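Local coordinates for GDP-L-fucose synthase (Campylobacter jejuni subsp. jejuni serotype O:2, PDB 7M13), which probably uses NADPH to make a GDP-heptose, GDP-D-glycero-L-gluco-heptose, for the capsular polysaccharide of this bacterium, at residues N169-K174 with D337-M342. Sequence-based numbering, arbitrary orientation.
Sequences NLYGTK and DGIKMM. With NAP (NADP nicotinamide-adenine-dinucleotide phosphate), chain E.
From segments 169-174 and 337-342 the nicotinamide carbonyl oxygen takes one hydrogen bond, nearly straight: Leu170 N gives its hydrogen to NAP O7N at 2.9 Å, with 173° at the hydrogen. The side chain adds apolar cover, Leu170 CB lying 3.4 Å from C7N of NAP. One residue on, Tyr171 points away from the cofactor to helix 335-347. Its chi1 of 76° puts CG in the crowded position between backbone N and carbonyl carbon, and the ring reaches the helix edge-on, Gly338 C lying in its plane beside CE2. There Gly338 offers bare backbone: Tyr171 OH comes within 3.4 Å of Gly338 CA, on the side where any CB would collide with the hydroxyl. In this Rossmann-type fold the C-terminal end of parallel strand 162-171 thus touches cofactor and C-terminal helix at once. Met342, CG anti to the backbone N and the chain bent at chi3, makes a Met-aromatic contact: Met342 SD lies in the plane of the Tyr171 ring, at its edge, 5.3 Å from the centroid. Its flexible thioether also packs on Gly172 O, a buried carbonyl without a polar partner; Met342 CG is just 2.9 Å from that oxygen, a tight fit. Beyond, Thr173 OG1, which also makes a weak hydrogen bond to His246 NE2, rests 3.7 Å from Met341 CB.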
loop_
_atom_site.group_PDB
_atom_site.type_symbol
_atom_site.label_atom_id
_atom_site.label_comp_id
_atom_site.label_asym_id
_atom_site.label_seq_id
_atom_site.Cartn_x
_atom_site.Cartn_y
_atom_site.Cartn_z
ATOM N N ASN B 169 -0.315 -18.626 10.635
ATOM C CA ASN B 169 0.832 -19.573 10.573
ATOM C C ASN B 169 0.391 -20.806 9.814
ATOM O O ASN B 169 -0.560 -21.453 10.229
ATOM C CB ASN B 169 1.367 -20.023 11.943
ATOM C CG ASN B 169 1.942 -18.898 12.764
ATOM O OD1 ASN B 169 3.042 -18.427 12.490
ATOM N ND2 ASN B 169 1.152 -18.439 13.729
ATOM N N LEU B 170 1.087 -21.118 8.728
ATOM C CA LEU B 170 0.810 -22.294 7.895
ATOM C C LEU B 170 1.758 -23.412 8.309
ATOM O O LEU B 170 2.911 -23.139 8.682
ATOM C CB LEU B 170 1.009 -21.884 6.438
ATOM C CG LEU B 170 0.604 -22.912 5.398
ATOM C CD1 LEU B 170 -0.879 -23.204 5.427
ATOM C CD2 LEU B 170 1.030 -22.395 4.023
ATOM N N TYR B 171 1.248 -24.620 8.247
ATOM C CA TYR B 171 2.088 -25.836 8.293
ATOM C C TYR B 171 1.405 -26.813 7.362
ATOM O O TYR B 171 0.376 -26.507 6.792
ATOM C CB TYR B 171 2.265 -26.329 9.736
ATOM C CG TYR B 171 1.077 -27.035 10.333
ATOM C CD1 TYR B 171 -0.089 -26.360 10.679
ATOM C CD2 TYR B 171 1.088 -28.410 10.547
ATOM C CE1 TYR B 171 -1.200 -27.008 11.197
ATOM C CE2 TYR B 171 0.001 -29.064 11.104
ATOM C CZ TYR B 171 -1.155 -28.378 11.426
ATOM O OH TYR B 171 -2.227 -29.032 11.946
ATOM N N GLY B 172 1.960 -27.988 7.146
ATOM C CA GLY B 172 1.195 -28.945 6.337
ATOM C C GLY B 172 1.942 -30.236 6.217
ATOM O O GLY B 172 2.995 -30.354 6.846
ATOM N N THR B 173 1.418 -31.156 5.427
ATOM C CA THR B 173 2.016 -32.499 5.293
ATOM C C THR B 173 3.380 -32.313 4.621
ATOM O O THR B 173 4.408 -32.644 5.256
ATOM C CB THR B 173 1.022 -33.408 4.574
ATOM O OG1 THR B 173 -0.116 -33.483 5.437
ATOM C CG2 THR B 173 1.581 -34.781 4.280
ATOM N N LYS B 174 3.392 -31.715 3.424
ATOM C CA LYS B 174 4.634 -31.437 2.659
ATOM C C LYS B 174 5.111 -30.011 2.939
ATOM O O LYS B 174 5.034 -29.167 2.022
ATOM C CB LYS B 174 4.394 -31.660 1.169
ATOM C CG LYS B 174 3.830 -33.031 0.817
ATOM C CD LYS B 174 4.011 -33.368 -0.649
ATOM C CE LYS B 174 3.775 -34.832 -0.966
ATOM N NZ LYS B 174 2.449 -35.282 -0.488
ATOM N N ASP B 337 -3.560 -34.003 15.103
ATOM C CA ASP B 337 -3.752 -34.852 13.906
ATOM C C ASP B 337 -2.884 -34.294 12.779
ATOM O O ASP B 337 -2.222 -35.071 12.118
ATOM C CB ASP B 337 -5.224 -34.956 13.514
ATOM C CG ASP B 337 -6.054 -35.753 14.508
ATOM O OD1 ASP B 337 -5.504 -36.712 15.099
ATOM O OD2 ASP B 337 -7.235 -35.407 14.693
ATOM N N GLY B 338 -2.845 -32.973 12.606
ATOM C CA GLY B 338 -2.099 -32.358 11.494
ATOM C C GLY B 338 -0.608 -32.556 11.672
ATOM O O GLY B 338 0.087 -32.803 10.680
ATOM N N ILE B 339 -0.111 -32.448 12.897
ATOM C CA ILE B 339 1.339 -32.599 13.196
ATOM C C ILE B 339 1.732 -34.059 12.924
ATOM O O ILE B 339 2.828 -34.285 12.377
ATOM C CB ILE B 339 1.681 -32.181 14.637
ATOM C CG1 ILE B 339 1.439 -30.689 14.877
ATOM C CG2 ILE B 339 3.119 -32.528 14.968
ATOM C CD1 ILE B 339 1.487 -30.284 16.332
ATOM N N LYS B 340 0.853 -35.006 13.272
ATOM C CA LYS B 340 1.053 -36.443 12.950
ATOM C C LYS B 340 1.196 -36.609 11.430
ATOM O O LYS B 340 2.192 -37.242 11.006
ATOM C CB LYS B 340 -0.097 -37.290 13.489
ATOM C CG LYS B 340 0.018 -37.700 14.947
ATOM C CD LYS B 340 -0.942 -38.822 15.298
ATOM C CE LYS B 340 -0.715 -39.393 16.679
ATOM N NZ LYS B 340 -1.986 -39.494 17.434
ATOM N N MET B 341 0.258 -36.058 10.637
ATOM C CA MET B 341 0.293 -36.166 9.155
ATOM C C MET B 341 1.649 -35.636 8.671
ATOM O O MET B 341 2.254 -36.267 7.781
ATOM C CB MET B 341 -0.833 -35.369 8.483
ATOM C CG MET B 341 -2.236 -35.772 8.899
ATOM S SD MET B 341 -3.468 -34.532 8.342
ATOM C CE MET B 341 -3.440 -34.887 6.586
ATOM N N MET B 342 2.091 -34.485 9.203
ATOM C CA MET B 342 3.330 -33.794 8.775
ATOM C C MET B 342 4.549 -34.662 9.140
ATOM O O MET B 342 5.467 -34.793 8.294
ATOM C CB MET B 342 3.427 -32.407 9.424
ATOM C CG MET B 342 4.620 -31.606 8.938
ATOM S SD MET B 342 4.649 -29.864 9.494
ATOM C CE MET B 342 4.505 -30.053 11.270
HETATM P PA NAP E . 6.198 -20.262 0.358
HETATM O O1A NAP E . 7.170 -19.290 0.959
HETATM O O2A NAP E . 6.262 -21.690 0.841
HETATM O O5B NAP E . 6.326 -20.328 -1.206
HETATM C C5B NAP E . 6.359 -19.134 -1.986
HETATM C C4B NAP E . 6.567 -19.554 -3.407
HETATM O O4B NAP E . 6.504 -18.357 -4.217
HETATM C C3B NAP E . 7.932 -20.215 -3.691
HETATM O O3B NAP E . 7.730 -21.469 -4.333
HETATM C C2B NAP E . 8.655 -19.183 -4.549
HETATM O O2B NAP E . 9.478 -19.756 -5.567
HETATM C C1B NAP E . 7.493 -18.460 -5.220
HETATM N N9A NAP E . 7.875 -17.135 -5.659
HETATM C C8A NAP E . 8.325 -16.096 -4.903
HETATM N N7A NAP E . 8.706 -15.054 -5.602
HETATM C C5A NAP E . 8.504 -15.439 -6.911
HETATM C C6A NAP E . 8.733 -14.775 -8.130
HETATM N N6A NAP E . 9.276 -13.557 -8.231
HETATM N N1A NAP E . 8.430 -15.455 -9.258
HETATM C C2A NAP E . 7.917 -16.689 -9.159
HETATM N N3A NAP E . 7.669 -17.411 -8.065
HETATM C C4A NAP E . 7.997 -16.721 -6.965
HETATM O O3 NAP E . 4.719 -19.701 0.584
HETATM P PN NAP E . 3.624 -20.200 1.613
HETATM O O1N NAP E . 4.255 -20.304 2.947
HETATM O O2N NAP E . 2.975 -21.380 1.006
HETATM O O5D NAP E . 2.615 -18.946 1.595
HETATM C C5D NAP E . 1.519 -18.916 0.710
HETATM C C4D NAP E . 0.756 -17.648 0.969
HETATM O O4D NAP E . 0.222 -17.664 2.322
HETATM C C3D NAP E . 1.580 -16.359 0.844
HETATM O O3D NAP E . 0.779 -15.294 0.312
HETATM C C2D NAP E . 1.961 -16.109 2.276
HETATM O O2D NAP E . 2.351 -14.765 2.538
HETATM C C1D NAP E . 0.693 -16.504 3.005
HETATM N N1N NAP E . 0.967 -16.795 4.430
HETATM C C2N NAP E . 1.799 -17.811 4.810
HETATM C C3N NAP E . 2.104 -18.001 6.115
HETATM C C7N NAP E . 3.013 -19.081 6.584
HETATM O O7N NAP E . 3.105 -19.299 7.809
HETATM N N7N NAP E . 3.683 -19.773 5.666
HETATM C C4N NAP E . 1.496 -17.166 7.132
HETATM C C5N NAP E . 0.593 -16.140 6.663
HETATM C C6N NAP E . 0.424 -15.945 5.391
HETATM P P2B NAP E . 10.944 -20.334 -5.203
HETATM O O1X NAP E . 10.652 -21.648 -4.533
HETATM O O2X NAP E . 11.668 -19.358 -4.386
HETATM O O3X NAP E . 11.617 -20.494 -6.580
#